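Local coordinates for solute carrier family 15 member 1 (Mus musculus, PDB 5A9D), which takes up small peptides together with protons in the intestine, and is represented by its extracellular domain of two immunoglobulin-like lobes, at residues 19-24 against 46-51; 112-117 against 130-135. All blocks are in the same frame, centred on the assembly; numbering follows the deposited sequence.

Contact 1: residues 19-24 against 46-51; sequences VHFPGN and TSINIS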
ATOM      1  N   VAL A  19      20.592  11.687   5.883  1.00 33.59           N
ATOM      2  CA  VAL A  19      19.850  10.691   6.648  1.00 32.85           C
ATOM      3  C   VAL A  19      20.896   9.877   7.377  1.00 36.16           C
ATOM      4  O   VAL A  19      21.776   9.275   6.741  1.00 34.26           O
ATOM      5  CB  VAL A  19      18.954   9.801   5.754  1.00 35.48           C
ATOM      6  CG1 VAL A  19      18.221   8.774   6.619  1.00 35.57           C
ATOM      7  CG2 VAL A  19      17.948  10.658   4.984  1.00 34.87           C
ATOM      8  N   HIS A  20      20.817   9.886   8.703  1.00 34.88           N
ATOM      9  CA  HIS A  20      21.748   9.175   9.569  1.00 37.80           C
ATOM     10  C   HIS A  20      21.105   7.884  10.010  1.00 44.99           C
ATOM     11  O   HIS A  20      20.145   7.885  10.776  1.00 46.26           O
ATOM     12  CB  HIS A  20      22.152  10.015  10.806  1.00 41.17           C
ATOM     13  CG  HIS A  20      22.699  11.371  10.486  1.00 45.21           C
ATOM     14  ND1 HIS A  20      24.062  11.594  10.412  1.00 48.46           N
ATOM     15  CD2 HIS A  20      22.048  12.540  10.268  1.00 47.09           C
ATOM     16  CE1 HIS A  20      24.201  12.884  10.149  1.00 47.90           C
ATOM     17  NE2 HIS A  20      23.014  13.497  10.060  1.00 47.79           N
ATOM     18  N   PHE A  21      21.607   6.790   9.475  1.00 41.97           N
ATOM     19  CA  PHE A  21      21.149   5.458   9.802  1.00 42.47           C
ATOM     20  C   PHE A  21      22.170   4.925  10.801  1.00 52.99           C
ATOM     21  O   PHE A  21      23.286   5.451  10.841  1.00 54.35           O
ATOM     22  CB  PHE A  21      21.173   4.574   8.548  1.00 41.60           C
ATOM     23  CG  PHE A  21      20.197   4.943   7.462  1.00 39.74           C
ATOM     24  CD1 PHE A  21      18.859   4.541   7.541  1.00 42.31           C
ATOM     25  CD2 PHE A  21      20.624   5.624   6.319  1.00 38.86           C
ATOM     26  CE1 PHE A  21      17.960   4.830   6.502  1.00 40.56           C
ATOM     27  CE2 PHE A  21      19.729   5.931   5.295  1.00 40.17           C
ATOM     28  CZ  PHE A  21      18.405   5.508   5.382  1.00 38.31           C
ATOM     29  N   PRO A  22      21.881   3.900  11.615  1.00 53.68           N
ATOM     30  CA  PRO A  22      22.923   3.423  12.548  1.00 57.91           C
ATOM     31  C   PRO A  22      24.137   2.866  11.786  1.00 62.85           C
ATOM     32  O   PRO A  22      24.004   2.027  10.892  1.00 62.55           O
ATOM     33  CB  PRO A  22      22.188   2.382  13.410  1.00 61.07           C
ATOM     34  CG  PRO A  22      20.717   2.707  13.228  1.00 62.38           C
ATOM     35  CD  PRO A  22      20.631   3.139  11.781  1.00 54.27           C
ATOM     36  N   GLY A  23      25.285   3.466  12.058  1.00 61.95           N
ATOM     37  CA  GLY A  23      26.559   3.128  11.439  1.00 62.61           C
ATOM     38  C   GLY A  23      26.834   3.723  10.065  1.00 62.22           C
ATOM     39  O   GLY A  23      27.945   3.546   9.552  1.00 61.91           O
ATOM     40  N   ASN A  24      25.831   4.399   9.428  1.00 53.81           N
ATOM     41  CA  ASN A  24      26.049   4.962   8.098  1.00 50.87           C
ATOM     42  C   ASN A  24      25.146   6.187   7.785  1.00 48.42           C
ATOM     43  O   ASN A  24      23.932   6.171   8.008  1.00 45.51           O
ATOM     44  CB  ASN A  24      25.989   3.858   7.005  1.00 54.63           C
ATOM     45  CG  ASN A  24      24.865   3.850   6.028  1.00 81.63           C
ATOM     46  OD1 ASN A  24      23.713   3.545   6.343  1.00 76.65           O
ATOM     47  ND2 ASN A  24      25.216   4.068   4.768  1.00 75.65           N
ATOM     48  N   THR A  46      17.531   1.241  15.230  1.00 63.22           N
ATOM     49  CA  THR A  46      17.264   1.869  16.537  1.00 67.17           C
ATOM     50  C   THR A  46      16.607   3.240  16.395  1.00 72.11           C
ATOM     51  O   THR A  46      15.613   3.514  17.075  1.00 74.26           O
ATOM     52  CB  THR A  46      18.568   1.898  17.367  1.00 81.08           C
ATOM     53  OG1 THR A  46      19.066   0.566  17.464  1.00 80.15           O
ATOM     54  CG2 THR A  46      18.372   2.466  18.770  1.00 88.89           C
ATOM     55  N   SER A  47      17.185   4.103  15.538  1.00 65.88           N
ATOM     56  CA  SER A  47      16.686   5.441  15.232  1.00 63.99           C
ATOM     57  C   SER A  47      17.235   5.909  13.889  1.00 62.32           C
ATOM     58  O   SER A  47      18.257   5.396  13.425  1.00 62.52           O
ATOM     59  CB  SER A  47      17.022   6.436  16.343  1.00 69.89           C
ATOM     60  OG  SER A  47      18.375   6.856  16.295  1.00 78.49           O
ATOM     61  N   ILE A  48      16.536   6.852  13.256  1.00 53.61           N
ATOM     62  CA  ILE A  48      16.936   7.451  11.993  1.00 49.98           C
ATOM     63  C   ILE A  48      16.763   8.944  12.159  1.00 53.05           C
ATOM     64  O   ILE A  48      15.666   9.393  12.490  1.00 54.86           O
ATOM     65  CB  ILE A  48      16.147   6.880  10.771  1.00 50.15           C
ATOM     66  CG1 ILE A  48      16.363   5.355  10.618  1.00 48.77           C
ATOM     67  CG2 ILE A  48      16.561   7.608   9.474  1.00 50.42           C
ATOM     68  CD1 ILE A  48      15.378   4.658   9.648  1.00 43.11           C
ATOM     69  N   ASN A  49      17.843   9.706  11.964  1.00 48.18           N
ATOM     70  CA  ASN A  49      17.842  11.163  12.080  1.00 49.18           C
ATOM     71  C   ASN A  49      18.033  11.763  10.714  1.00 51.82           C
ATOM     72  O   ASN A  49      18.772  11.220   9.900  1.00 48.37           O
ATOM     73  CB  ASN A  49      18.949  11.664  13.032  1.00 53.64           C
ATOM     74  CG  ASN A  49      18.986  10.947  14.350  1.00 93.94           C
ATOM     75  OD1 ASN A  49      17.999  10.902  15.104  1.00 94.81           O
ATOM     76  ND2 ASN A  49      20.124  10.334  14.637  1.00 91.29           N
ATOM     77  N   ILE A  50      17.368  12.886  10.460  1.00 51.42           N
ATOM     78  CA  ILE A  50      17.421  13.609   9.194  1.00 50.47           C
ATOM     79  C   ILE A  50      17.796  15.040   9.496  1.00 57.20           C
ATOM     80  O   ILE A  50      17.242  15.659  10.413  1.00 58.16           O
ATOM     81  CB  ILE A  50      16.061  13.514   8.450  1.00 54.16           C
ATOM     82  CG1 ILE A  50      15.687  12.051   8.123  1.00 52.71           C
ATOM     83  CG2 ILE A  50      16.039  14.388   7.198  1.00 55.96           C
ATOM     84  CD1 ILE A  50      14.237  11.871   7.792  1.00 60.37           C
ATOM     85  N   SER A  51      18.753  15.565   8.733  1.00 53.72           N
ATOM     86  CA  SER A  51      19.207  16.939   8.867  1.00 55.10           C
ATOM     87  C   SER A  51      19.359  17.606   7.503  1.00 58.50           C
ATOM     88  O   SER A  51      19.398  16.920   6.475  1.00 52.37           O
ATOM     89  CB  SER A  51      20.508  16.992   9.663  1.00 59.28           C
ATOM     90  OG  SER A  51      21.598  16.363   9.006  1.00 65.44           O
TER
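Two short antiparallel strands, 19-21 and 49-51, meet edge to edge through the backbone of His20 and Asn49, a hydrogen-bonded pair. The amide of His20 points almost straight at the Asn49 carbonyl (N to O 2.7 Å, 177° at the hydrogen), arriving nearly along the C=O axis. The return bond, from Asn49 N to His20 O, is longer at 3.2 Å and uses a lone pair in the carbonyl plane. Beyond it, Ile48 CA offers its hydrogen to the same His20 O.

Ile48 supplies much of the apolar contact. Its CB sits near the His20 carbonyl; CG2, anti to the backbone N, crosses Val19 obliquely and touches its CG1 at 3.5 Å. CG1, anti to the carbonyl carbon, runs alongside Phe21 and meets CD1 of that ring at 4.0 Å, and the terminal CD1 lies near Phe21 CD1 and CE1. Val19 CG1 in turn rests on one face of the Phe21 ring, offset toward its rim, and CG2 touches Ile50 CG1. This cluster faces Val9 and Leu73 of the other sheet, while Phe40 stacks on Phe21.

On the opposite face, the His20 ring turns an edge to Ser51: NE2 and OG form a weak hydrogen bond of 3.4 Å, whereas ND1 is held by Ser25. Past Phe21 the chain reverses in a type II turn, and Pro22 CG lies 3.6 Å from Ser47 O. Strand 17-21, paired with 24-28 on one edge and 49-52 on the other, thus turns an apolar face to strands 4-11 and 69-76, the two-sheet packing of an immunoglobulin-like sandwich.

Contact 2: residues 112-117 against 130-135; sequences KMSGKV and QFFPSG
A methionine sulfur sits almost squarely over the middle of a phenylalanine ring: Met113 SD is 3.8 Å from the centroid of Phe132, only 12° off the ring normal. This Met-aromatic contact depends on an extended Met113 side chain, CG anti to the backbone N (chi1 178°), which crosses the ring obliquely and bends only at chi3. Ser114 CB meets the ring at its edge, 3.9 Å from Phe132 CD2, and Met113 O lies 3.2 Å from CE2. Met113 to Lys116 form a type I' beta turn, closed by backbone hydrogen bonds in both directions; it connects strands 109-113 and 116-121 as a hairpin in one sheet of an immunoglobulin-like sandwich, whereas 130-132 belongs to an edge strand of the other, so side chains rather than backbone pairing bridge the gap. Lys116 runs extended past Gln130 in the opposite direction, its CD 3.8 Å from Phe132 CE2, then bends at chi4 so that NZ bonds Phe131 O at 3.1 Å, nearly along the C=O axis. An alanine here would lose that bond and the aliphatic chain beside Phe132, and would probably loosen the turn's hold on strand 125-132. Gln130 reaches back the other way: NE2 donates to Val117 O (2.8 Å) from well above the carbonyl plane, while OE1 accepts from a water that itself accepts from Val117 N, so both ends of the amide address one residue's backbone.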
ATOM      1  N   LYS A 112       3.746 -14.604  13.504  1.00 30.14           N
ATOM      2  CA  LYS A 112       5.043 -15.092  13.050  1.00 32.15           C
ATOM      3  C   LYS A 112       4.744 -16.393  12.312  1.00 37.10           C
ATOM      4  O   LYS A 112       4.076 -17.275  12.867  1.00 35.18           O
ATOM      5  CB  LYS A 112       6.036 -15.328  14.216  1.00 35.50           C
ATOM      6  CG  LYS A 112       6.385 -14.058  14.996  1.00 40.23           C
ATOM      7  CD  LYS A 112       7.791 -14.115  15.540  1.00 49.77           C
ATOM      8  CE  LYS A 112       8.111 -12.959  16.455  1.00 63.58           C
ATOM      9  NZ  LYS A 112       9.416 -13.156  17.155  1.00 80.14           N
ATOM     10  N   MET A 113       5.156 -16.478  11.045  1.00 34.80           N
ATOM     11  CA  MET A 113       4.910 -17.671  10.224  1.00 36.29           C
ATOM     12  C   MET A 113       6.107 -17.931   9.345  1.00 39.60           C
ATOM     13  O   MET A 113       6.479 -17.061   8.561  1.00 36.17           O
ATOM     14  CB  MET A 113       3.647 -17.507   9.364  1.00 37.69           C
ATOM     15  CG  MET A 113       3.373 -18.724   8.446  1.00 44.14           C
ATOM     16  SD  MET A 113       1.992 -18.485   7.289  1.00 49.00           S
ATOM     17  CE  MET A 113       0.715 -19.157   8.171  1.00 46.52           C
ATOM     18  N   SER A 114       6.673 -19.156   9.438  1.00 41.75           N
ATOM     19  CA  SER A 114       7.807 -19.649   8.642  1.00 43.57           C
ATOM     20  C   SER A 114       8.883 -18.589   8.432  1.00 46.85           C
ATOM     21  O   SER A 114       9.236 -18.309   7.291  1.00 49.00           O
ATOM     22  CB  SER A 114       7.331 -20.194   7.287  1.00 48.78           C
ATOM     23  OG  SER A 114       6.160 -20.987   7.372  1.00 58.55           O
ATOM     24  N   GLY A 115       9.355 -17.980   9.521  1.00 42.15           N
ATOM     25  CA  GLY A 115      10.401 -16.950   9.477  1.00 41.67           C
ATOM     26  C   GLY A 115       9.955 -15.555   9.054  1.00 43.77           C
ATOM     27  O   GLY A 115      10.759 -14.623   9.061  1.00 47.39           O
ATOM     28  N   LYS A 116       8.679 -15.391   8.675  1.00 37.75           N
ATOM     29  CA  LYS A 116       8.114 -14.079   8.305  1.00 36.18           C
ATOM     30  C   LYS A 116       7.293 -13.506   9.461  1.00 36.21           C
ATOM     31  O   LYS A 116       6.834 -14.266  10.308  1.00 35.65           O
ATOM     32  CB  LYS A 116       7.323 -14.144   6.987  1.00 38.39           C
ATOM     33  CG  LYS A 116       8.277 -14.478   5.815  1.00 39.77           C
ATOM     34  CD  LYS A 116       7.591 -14.418   4.481  1.00 48.33           C
ATOM     35  CE  LYS A 116       8.577 -14.689   3.359  1.00 48.36           C
ATOM     36  NZ  LYS A 116       8.812 -16.143   3.188  1.00 73.81           N
ATOM     37  N   VAL A 117       7.192 -12.179   9.550  1.00 30.27           N
ATOM     38  CA  VAL A 117       6.519 -11.495  10.644  1.00 30.65           C
ATOM     39  C   VAL A 117       5.530 -10.486  10.085  1.00 33.13           C
ATOM     40  O   VAL A 117       5.824  -9.789   9.123  1.00 33.29           O
ATOM     41  CB  VAL A 117       7.550 -10.778  11.607  1.00 37.45           C
ATOM     42  CG1 VAL A 117       6.861 -10.136  12.803  1.00 36.34           C
ATOM     43  CG2 VAL A 117       8.624 -11.731  12.090  1.00 40.07           C
ATOM     44  N   GLN A 130       2.255 -11.670   2.452  1.00 29.41           N
ATOM     45  CA  GLN A 130       3.613 -12.211   2.411  1.00 29.79           C
ATOM     46  C   GLN A 130       3.430 -13.615   1.819  1.00 31.50           C
ATOM     47  O   GLN A 130       2.327 -14.174   1.915  1.00 30.74           O
ATOM     48  CB  GLN A 130       4.303 -12.180   3.777  1.00 31.61           C
ATOM     49  CG  GLN A 130       4.572 -10.730   4.228  1.00 36.35           C
ATOM     50  CD  GLN A 130       5.468 -10.654   5.424  1.00 41.93           C
ATOM     51  OE1 GLN A 130       6.675 -10.649   5.317  1.00 42.48           O
ATOM     52  NE2 GLN A 130       4.897 -10.528   6.586  1.00 36.14           N
ATOM     53  N   PHE A 131       4.444 -14.128   1.122  1.00 28.64           N
ATOM     54  CA  PHE A 131       4.350 -15.349   0.336  1.00 31.44           C
ATOM     55  C   PHE A 131       5.164 -16.516   0.880  1.00 37.81           C
ATOM     56  O   PHE A 131       6.256 -16.348   1.415  1.00 34.99           O
ATOM     57  CB  PHE A 131       4.697 -15.048  -1.140  1.00 34.79           C
ATOM     58  CG  PHE A 131       3.682 -14.097  -1.768  1.00 36.02           C
ATOM     59  CD1 PHE A 131       3.721 -12.737  -1.506  1.00 35.91           C
ATOM     60  CD2 PHE A 131       2.717 -14.565  -2.649  1.00 39.54           C
ATOM     61  CE1 PHE A 131       2.760 -11.871  -2.048  1.00 37.58           C
ATOM     62  CE2 PHE A 131       1.783 -13.693  -3.223  1.00 41.43           C
ATOM     63  CZ  PHE A 131       1.782 -12.356  -2.887  1.00 37.47           C
ATOM     64  N   PHE A 132       4.571 -17.713   0.768  1.00 36.70           N
ATOM     65  CA  PHE A 132       5.087 -18.951   1.350  1.00 36.78           C
ATOM     66  C   PHE A 132       4.984 -20.094   0.388  1.00 42.79           C
ATOM     67  O   PHE A 132       4.024 -20.143  -0.390  1.00 41.87           O
ATOM     68  CB  PHE A 132       4.262 -19.318   2.623  1.00 37.07           C
ATOM     69  CG  PHE A 132       4.240 -18.220   3.667  1.00 36.10           C
ATOM     70  CD1 PHE A 132       3.282 -17.214   3.622  1.00 35.89           C
ATOM     71  CD2 PHE A 132       5.204 -18.174   4.671  1.00 35.43           C
ATOM     72  CE1 PHE A 132       3.328 -16.146   4.525  1.00 34.49           C
ATOM     73  CE2 PHE A 132       5.202 -17.144   5.611  1.00 36.44           C
ATOM     74  CZ  PHE A 132       4.260 -16.146   5.541  1.00 32.82           C
ATOM     75  N   PRO A 133       5.913 -21.090   0.468  1.00 43.48           N
ATOM     76  CA  PRO A 133       5.762 -22.287  -0.379  1.00 44.50           C
ATOM     77  C   PRO A 133       4.513 -23.073   0.055  1.00 49.95           C
ATOM     78  O   PRO A 133       4.044 -22.904   1.192  1.00 45.60           O
ATOM     79  CB  PRO A 133       7.043 -23.080  -0.091  1.00 48.47           C
ATOM     80  CG  PRO A 133       7.985 -22.112   0.555  1.00 51.56           C
ATOM     81  CD  PRO A 133       7.103 -21.200   1.337  1.00 44.53           C
ATOM     82  N   SER A 134       3.977 -23.944  -0.825  1.00 51.93           N
ATOM     83  CA  SER A 134       2.766 -24.723  -0.524  1.00 52.71           C
ATOM     84  C   SER A 134       2.877 -25.641   0.699  1.00 56.27           C
ATOM     85  O   SER A 134       3.974 -25.982   1.135  1.00 55.85           O
ATOM     86  CB  SER A 134       2.324 -25.545  -1.735  1.00 58.19           C
ATOM     87  OG  SER A 134       3.195 -25.443  -2.838  1.00 71.06           O
ATOM     88  N   GLY A 135       1.724 -26.037   1.221  1.00 52.98           N
ATOM     89  CA  GLY A 135       1.630 -26.970   2.331  1.00 53.49           C
ATOM     90  C   GLY A 135       1.218 -26.330   3.624  1.00 52.83           C
ATOM     91  O   GLY A 135       1.234 -25.103   3.738  1.00 50.77           O
TER
HETATM   92  O   HOH W   1       8.440 -10.650   7.408  1.00 33.87           O

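Contacts 1 and 2 lie on opposite sides of the chain's centre, their centres about 30 Å apart and their nearest atoms about 16 Å apart, one in each of the two sandwiches that follow each other along the chain. Both are partly buried, but they hold different elements. Contact 1 joins neighbouring strands within one sheet, so main-chain bonds set its register and its aliphatic side chains line the inner face. Contact 2 spans two sheets at a hairpin end, with no main-chain pairing between its segments; there a sulfur over an aromatic ring and a glutamine are buried while the lysine is partly exposed, and lysine, glutamine and water bonds to backbone atoms link the sheets.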